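PDB 4IND: C381 turret protein from Sulfolobus turreted icosahedral virus, which probably builds the pentameric turrets that project from the viral capsid, each chain folding into three jelly-roll domains. Local coordinates for residues L79-S93 with S109-T123. Numbering follows the deposited sequence.
Sequences LYLIRIKVYNTNSFS and SIGANSEFEIYDIFT. With 2HP (dihydrogenphosphate ion), chain U.
Strands 79-88 and 114-123 pair antiparallel in the first jelly-roll domain, where 114-123 is the edge strand of its sheet within this chain. Tyr80 is hydrogen-bonded to Phe122 at one end and Val86 to Phe116 near the other. Ile84 and Ile118 donate to each other's carbonyls; the bond from Ile84 N to Ile118 O is 2.8 Å.

Ile82, Ile84, Val86 and Ile118 share one face; Ile82 and Ile84 touch Tyr130 and Ile118 touches Ile132 of strand 130-134. CG1 of Val86 meets CD1 of Ile118 at 3.8 Å, and its CG2 lies against CB of Phe116. Asp120 sits among them, its carboxylate hydrogen-bonded to the backbone N of Phe99 and Phe100 and to Tyr130 OH.

On the other face Lys85 links two acids. CG lies anti to the backbone N (chi1 -174°), and bends at chi3 and chi4 fold the chain back above the sheet, where the carboxylates of Glu115 and Glu117, bent at chi2, reach NZ. Lys85 NZ forms salt bridges with Glu117 OE2 (2.6 Å), nearly along its C-O axis, and Glu115 OE2 (3.2 Å), from above the carboxylate plane. Asp72 of a neighbouring subunit also forms a salt bridge with Lys85 NZ, so this face lies at a subunit interface.

At the loop end, Asn88 OD1 accepts from Asn90 N in an Asx turn. Asn88 ND2 donates to Phe92 O (2.9 Å) and weakly to Gly111 O.

At the far end, Leu79 N donates a hydrogen bond to dihydrogenphosphate O2 (2.7 Å), an ion also held by Arg147 and Arg172. The four-stranded antiparallel sheet runs 19-21, 138-147, 78-88, 114-124, order 1-4-2-3, consistent with a jelly roll.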
loop_
_atom_site.group_PDB
_atom_site.type_symbol
_atom_site.label_atom_id
_atom_site.label_comp_id
_atom_site.label_asym_id
_atom_site.label_seq_id
_atom_site.Cartn_x
_atom_site.Cartn_y
_atom_site.Cartn_z
ATOM N N LEU A 79 -4.886 18.546 -1.293
ATOM C CA LEU A 79 -5.781 19.147 -0.305
ATOM C C LEU A 79 -4.960 19.556 0.902
ATOM O O LEU A 79 -4.305 18.733 1.516
ATOM C CB LEU A 79 -6.858 18.133 0.109
ATOM C CG LEU A 79 -7.775 18.660 1.237
ATOM C CD1 LEU A 79 -8.532 19.899 0.760
ATOM C CD2 LEU A 79 -8.725 17.567 1.697
ATOM N N TYR A 80 -4.985 20.845 1.233
ATOM C CA TYR A 80 -4.158 21.381 2.306
ATOM C C TYR A 80 -4.972 21.726 3.518
ATOM O O TYR A 80 -6.071 22.263 3.407
ATOM C CB TYR A 80 -3.449 22.677 1.852
ATOM C CG TYR A 80 -2.323 22.407 0.878
ATOM C CD1 TYR A 80 -1.014 22.238 1.319
ATOM C CD2 TYR A 80 -2.565 22.323 -0.480
ATOM C CE1 TYR A 80 0.011 21.973 0.432
ATOM C CE2 TYR A 80 -1.551 22.050 -1.367
ATOM C CZ TYR A 80 -0.262 21.887 -0.911
ATOM O OH TYR A 80 0.766 21.631 -1.798
ATOM N N LEU A 81 -4.401 21.422 4.677
ATOM C CA LEU A 81 -4.863 21.952 5.933
ATOM C C LEU A 81 -3.951 23.122 6.221
ATOM O O LEU A 81 -2.721 22.975 6.248
ATOM C CB LEU A 81 -4.717 20.921 7.059
ATOM C CG LEU A 81 -4.991 21.550 8.432
ATOM C CD1 LEU A 81 -6.497 21.636 8.649
ATOM C CD2 LEU A 81 -4.293 20.794 9.575
ATOM N N ILE A 82 -4.553 24.283 6.439
ATOM C CA ILE A 82 -3.793 25.485 6.772
ATOM C C ILE A 82 -3.971 25.763 8.262
ATOM O O ILE A 82 -5.094 25.714 8.785
ATOM C CB ILE A 82 -4.289 26.663 5.951
ATOM C CG1 ILE A 82 -3.814 26.501 4.501
ATOM C CG2 ILE A 82 -3.815 27.989 6.540
ATOM C CD1 ILE A 82 -4.433 27.478 3.547
ATOM N N ARG A 83 -2.862 26.022 8.949
ATOM C CA ARG A 83 -2.916 26.492 10.327
ATOM C C ARG A 83 -2.233 27.850 10.400
ATOM O O ARG A 83 -1.092 28.014 9.957
ATOM C CB ARG A 83 -2.275 25.483 11.278
ATOM C CG ARG A 83 -3.123 24.197 11.483
ATOM C CD ARG A 83 -2.320 23.116 12.160
ATOM N NE ARG A 83 -1.228 22.662 11.307
ATOM C CZ ARG A 83 -0.132 22.056 11.749
ATOM N NH1 ARG A 83 0.026 21.823 13.045
ATOM N NH2 ARG A 83 0.804 21.688 10.890
ATOM N N ILE A 84 -2.940 28.828 10.949
ATOM C CA ILE A 84 -2.334 30.138 11.191
ATOM C C ILE A 84 -2.319 30.401 12.685
ATOM O O ILE A 84 -3.378 30.520 13.294
ATOM C CB ILE A 84 -3.119 31.272 10.512
ATOM C CG1 ILE A 84 -3.552 30.870 9.100
ATOM C CG2 ILE A 84 -2.251 32.561 10.455
ATOM C CD1 ILE A 84 -4.327 31.971 8.339
ATOM N N LYS A 85 -1.133 30.496 13.287
ATOM C CA LYS A 85 -1.063 30.808 14.715
ATOM C C LYS A 85 -1.136 32.308 14.862
ATOM O O LYS A 85 -0.300 33.045 14.317
ATOM C CB LYS A 85 0.233 30.304 15.368
ATOM C CG LYS A 85 0.215 30.518 16.893
ATOM C CD LYS A 85 1.542 30.114 17.582
ATOM C CE LYS A 85 1.731 28.608 17.588
ATOM N NZ LYS A 85 0.684 27.922 18.374
ATOM N N VAL A 86 -2.139 32.786 15.582
ATOM C CA VAL A 86 -2.269 34.246 15.738
ATOM C C VAL A 86 -2.423 34.611 17.205
ATOM O O VAL A 86 -2.672 33.750 18.052
ATOM C CB VAL A 86 -3.472 34.828 14.947
ATOM C CG1 VAL A 86 -3.361 34.520 13.464
ATOM C CG2 VAL A 86 -4.781 34.293 15.515
ATOM N N TYR A 87 -2.274 35.896 17.507
ATOM C CA TYR A 87 -2.493 36.398 18.844
ATOM C C TYR A 87 -3.257 37.721 18.747
ATOM O O TYR A 87 -2.854 38.650 18.028
ATOM C CB TYR A 87 -1.171 36.601 19.610
ATOM C CG TYR A 87 -1.393 37.196 20.986
ATOM C CD1 TYR A 87 -1.700 36.387 22.063
ATOM C CD2 TYR A 87 -1.305 38.575 21.205
ATOM C CE1 TYR A 87 -1.906 36.915 23.323
ATOM C CE2 TYR A 87 -1.511 39.125 22.475
ATOM C CZ TYR A 87 -1.822 38.283 23.528
ATOM O OH TYR A 87 -2.042 38.788 24.797
ATOM N N ASN A 88 -4.380 37.795 19.445
ATOM C CA ASN A 88 -5.233 38.967 19.369
ATOM C C ASN A 88 -4.770 39.980 20.409
ATOM O O ASN A 88 -4.974 39.791 21.609
ATOM C CB ASN A 88 -6.691 38.574 19.621
ATOM C CG ASN A 88 -7.634 39.775 19.560
ATOM O OD1 ASN A 88 -7.237 40.869 19.138
ATOM N ND2 ASN A 88 -8.881 39.579 19.969
ATOM N N THR A 89 -4.103 41.038 19.956
ATOM C CA THR A 89 -3.565 42.036 20.873
ATOM C C THR A 89 -4.629 42.998 21.351
ATOM O O THR A 89 -4.374 43.779 22.247
ATOM C CB THR A 89 -2.419 42.877 20.249
ATOM O OG1 THR A 89 -2.951 43.680 19.198
ATOM C CG2 THR A 89 -1.310 41.987 19.677
ATOM N N ASN A 90 -5.804 42.973 20.725
ATOM C CA ASN A 90 -6.912 43.842 21.121
ATOM C C ASN A 90 -7.551 43.422 22.455
ATOM O O ASN A 90 -7.544 42.250 22.816
ATOM C CB ASN A 90 -8.022 43.824 20.042
ATOM C CG ASN A 90 -7.513 44.211 18.658
ATOM O OD1 ASN A 90 -7.195 43.516 17.911
ATOM N ND2 ASN A 90 -7.465 45.285 18.415
ATOM N N SER A 91 -8.140 44.382 23.165
ATOM C CA SER A 91 -8.862 44.057 24.384
ATOM C C SER A 91 -10.323 43.707 24.091
ATOM O O SER A 91 -11.166 43.723 24.992
ATOM C CB SER A 91 -8.767 45.215 25.359
ATOM O OG SER A 91 -9.308 46.384 24.777
ATOM N N PHE A 92 -10.615 43.392 22.831
ATOM C CA PHE A 92 -11.951 42.944 22.425
ATOM C C PHE A 92 -11.804 41.792 21.441
ATOM O O PHE A 92 -10.738 41.615 20.841
ATOM C CB PHE A 92 -12.733 44.094 21.773
ATOM C CG PHE A 92 -11.945 44.846 20.729
ATOM C CD1 PHE A 92 -11.813 44.345 19.443
ATOM C CD2 PHE A 92 -11.333 46.056 21.040
ATOM C CE1 PHE A 92 -11.084 45.019 18.480
ATOM C CE2 PHE A 92 -10.598 46.740 20.091
ATOM C CZ PHE A 92 -10.473 46.227 18.803
ATOM N N SER A 93 -12.875 41.027 21.260
ATOM C CA SER A 93 -12.886 39.897 20.351
ATOM C C SER A 93 -12.826 40.393 18.922
ATOM O O SER A 93 -13.316 41.486 18.616
ATOM C CB SER A 93 -14.184 39.099 20.539
ATOM O OG SER A 93 -14.158 38.421 21.765
ATOM N N SER A 109 -14.379 33.133 16.261
ATOM C CA SER A 109 -14.373 34.230 17.214
ATOM C C SER A 109 -13.104 34.128 18.079
ATOM O O SER A 109 -12.879 33.142 18.764
ATOM C CB SER A 109 -15.647 34.199 18.063
ATOM O OG SER A 109 -15.641 35.247 18.996
ATOM N N ILE A 110 -12.262 35.153 18.023
ATOM C CA ILE A 110 -10.976 35.120 18.715
ATOM C C ILE A 110 -10.993 36.059 19.912
ATOM O O ILE A 110 -11.106 37.280 19.763
ATOM C CB ILE A 110 -9.819 35.519 17.741
ATOM C CG1 ILE A 110 -9.845 34.636 16.488
ATOM C CG2 ILE A 110 -8.461 35.434 18.430
ATOM C CD1 ILE A 110 -8.765 34.997 15.433
ATOM N N GLY A 111 -10.889 35.487 21.109
ATOM C CA GLY A 111 -11.016 36.255 22.338
ATOM C C GLY A 111 -9.932 37.315 22.497
ATOM O O GLY A 111 -8.848 37.228 21.900
ATOM N N ALA A 112 -10.242 38.335 23.293
ATOM C CA ALA A 112 -9.304 39.407 23.619
ATOM C C ALA A 112 -8.022 38.866 24.258
ATOM O O ALA A 112 -8.064 37.938 25.057
ATOM C CB ALA A 112 -9.966 40.410 24.544
ATOM N N ASN A 113 -6.880 39.449 23.888
ATOM C CA ASN A 113 -5.599 39.109 24.517
ATOM C C ASN A 113 -5.310 37.612 24.591
ATOM O O ASN A 113 -4.905 37.108 25.643
ATOM C CB ASN A 113 -5.538 39.675 25.930
ATOM C CG ASN A 113 -5.818 41.163 25.968
ATOM O OD1 ASN A 113 -5.065 41.948 25.404
ATOM N ND2 ASN A 113 -6.903 41.556 26.630
ATOM N N SER A 114 -5.521 36.901 23.494
ATOM C CA SER A 114 -5.265 35.466 23.516
ATOM C C SER A 114 -4.713 34.931 22.218
ATOM O O SER A 114 -4.966 35.479 21.141
ATOM C CB SER A 114 -6.514 34.698 23.938
ATOM O OG SER A 114 -7.583 34.981 23.068
ATOM N N GLU A 115 -3.940 33.858 22.357
ATOM C CA GLU A 115 -3.414 33.089 21.233
ATOM C C GLU A 115 -4.573 32.306 20.631
ATOM O O GLU A 115 -5.523 31.965 21.337
ATOM C CB GLU A 115 -2.334 32.136 21.757
ATOM C CG GLU A 115 -1.594 31.355 20.680
ATOM C CD GLU A 115 -2.294 30.073 20.270
ATOM O OE1 GLU A 115 -3.216 29.624 20.985
ATOM O OE2 GLU A 115 -1.918 29.506 19.223
ATOM N N PHE A 116 -4.514 32.022 19.334
ATOM C CA PHE A 116 -5.594 31.273 18.683
ATOM C C PHE A 116 -5.060 30.588 17.438
ATOM O O PHE A 116 -4.180 31.137 16.760
ATOM C CB PHE A 116 -6.700 32.244 18.279
ATOM C CG PHE A 116 -7.959 31.583 17.763
ATOM C CD1 PHE A 116 -8.998 31.273 18.633
ATOM C CD2 PHE A 116 -8.126 31.326 16.415
ATOM C CE1 PHE A 116 -10.177 30.693 18.163
ATOM C CE2 PHE A 116 -9.297 30.741 15.927
ATOM C CZ PHE A 116 -10.325 30.426 16.805
ATOM N N GLU A 117 -5.589 29.403 17.135
ATOM C CA GLU A 117 -5.206 28.651 15.937
ATOM C C GLU A 117 -6.320 28.775 14.917
ATOM O O GLU A 117 -7.423 28.268 15.115
ATOM C CB GLU A 117 -5.020 27.167 16.270
ATOM C CG GLU A 117 -4.052 26.907 17.398
ATOM C CD GLU A 117 -2.636 26.970 16.914
ATOM O OE1 GLU A 117 -2.402 26.464 15.803
ATOM O OE2 GLU A 117 -1.771 27.525 17.624
ATOM N N ILE A 118 -6.050 29.470 13.829
ATOM C CA ILE A 118 -6.990 29.520 12.716
ATOM C C ILE A 118 -6.760 28.287 11.851
ATOM O O ILE A 118 -5.667 28.112 11.320
ATOM C CB ILE A 118 -6.746 30.791 11.854
ATOM C CG1 ILE A 118 -7.079 32.059 12.670
ATOM C CG2 ILE A 118 -7.577 30.757 10.587
ATOM C CD1 ILE A 118 -6.668 33.351 11.980
ATOM N N TYR A 119 -7.777 27.437 11.696
ATOM C CA TYR A 119 -7.661 26.293 10.792
ATOM C C TYR A 119 -8.362 26.638 9.501
ATOM O O TYR A 119 -9.429 27.257 9.513
ATOM C CB TYR A 119 -8.325 25.037 11.393
ATOM C CG TYR A 119 -7.704 24.592 12.684
ATOM C CD1 TYR A 119 -6.777 23.552 12.722
ATOM C CD2 TYR A 119 -8.037 25.213 13.869
ATOM C CE1 TYR A 119 -6.203 23.146 13.929
ATOM C CE2 TYR A 119 -7.478 24.814 15.059
ATOM C CZ TYR A 119 -6.556 23.792 15.087
ATOM O OH TYR A 119 -6.009 23.431 16.310
ATOM N N ASP A 120 -7.792 26.214 8.380
ATOM C CA ASP A 120 -8.448 26.457 7.107
ATOM C C ASP A 120 -8.187 25.298 6.167
ATOM O O ASP A 120 -7.308 24.451 6.410
ATOM C CB ASP A 120 -7.947 27.769 6.494
ATOM C CG ASP A 120 -9.020 28.489 5.705
ATOM O OD1 ASP A 120 -9.956 27.812 5.226
ATOM O OD2 ASP A 120 -8.956 29.744 5.572
ATOM N N ILE A 121 -8.963 25.243 5.096
ATOM C CA ILE A 121 -8.846 24.129 4.166
ATOM C C ILE A 121 -8.717 24.715 2.769
ATOM O O ILE A 121 -9.429 25.665 2.416
ATOM C CB ILE A 121 -10.054 23.215 4.258
ATOM C CG1 ILE A 121 -10.130 22.603 5.664
ATOM C CG2 ILE A 121 -9.975 22.127 3.180
ATOM C CD1 ILE A 121 -11.429 21.875 5.957
ATOM N N PHE A 122 -7.803 24.167 1.974
ATOM C CA PHE A 122 -7.524 24.744 0.656
ATOM C C PHE A 122 -7.227 23.643 -0.326
ATOM O O PHE A 122 -6.265 22.897 -0.154
ATOM C CB PHE A 122 -6.349 25.724 0.751
ATOM C CG PHE A 122 -5.890 26.288 -0.589
ATOM C CD1 PHE A 122 -6.792 26.868 -1.472
ATOM C CD2 PHE A 122 -4.556 26.284 -0.920
ATOM C CE1 PHE A 122 -6.365 27.405 -2.696
ATOM C CE2 PHE A 122 -4.106 26.814 -2.138
ATOM C CZ PHE A 122 -5.018 27.383 -3.020
ATOM N N THR A 123 -8.055 23.530 -1.364
ATOM C CA THR A 123 -7.793 22.549 -2.410
ATOM C C THR A 123 -6.996 23.202 -3.514
ATOM O O THR A 123 -7.508 24.062 -4.215
ATOM C CB THR A 123 -9.100 22.000 -3.008
ATOM O OG1 THR A 123 -9.863 21.391 -1.959
ATOM C CG2 THR A 123 -8.800 20.946 -4.083
HETATM P P 2HP U . -4.012 15.231 0.100
HETATM O O1 2HP U . -5.238 14.519 -0.414
HETATM O O2 2HP U . -3.694 16.116 -1.065
HETATM O O3 2HP U . -2.890 14.178 0.365
HETATM O O4 2HP U . -4.273 16.136 1.346
HETATM O O HOH W 1 -12.655 38.554 24.557
HETATM O O HOH W 2 -15.000 35.692 21.754
#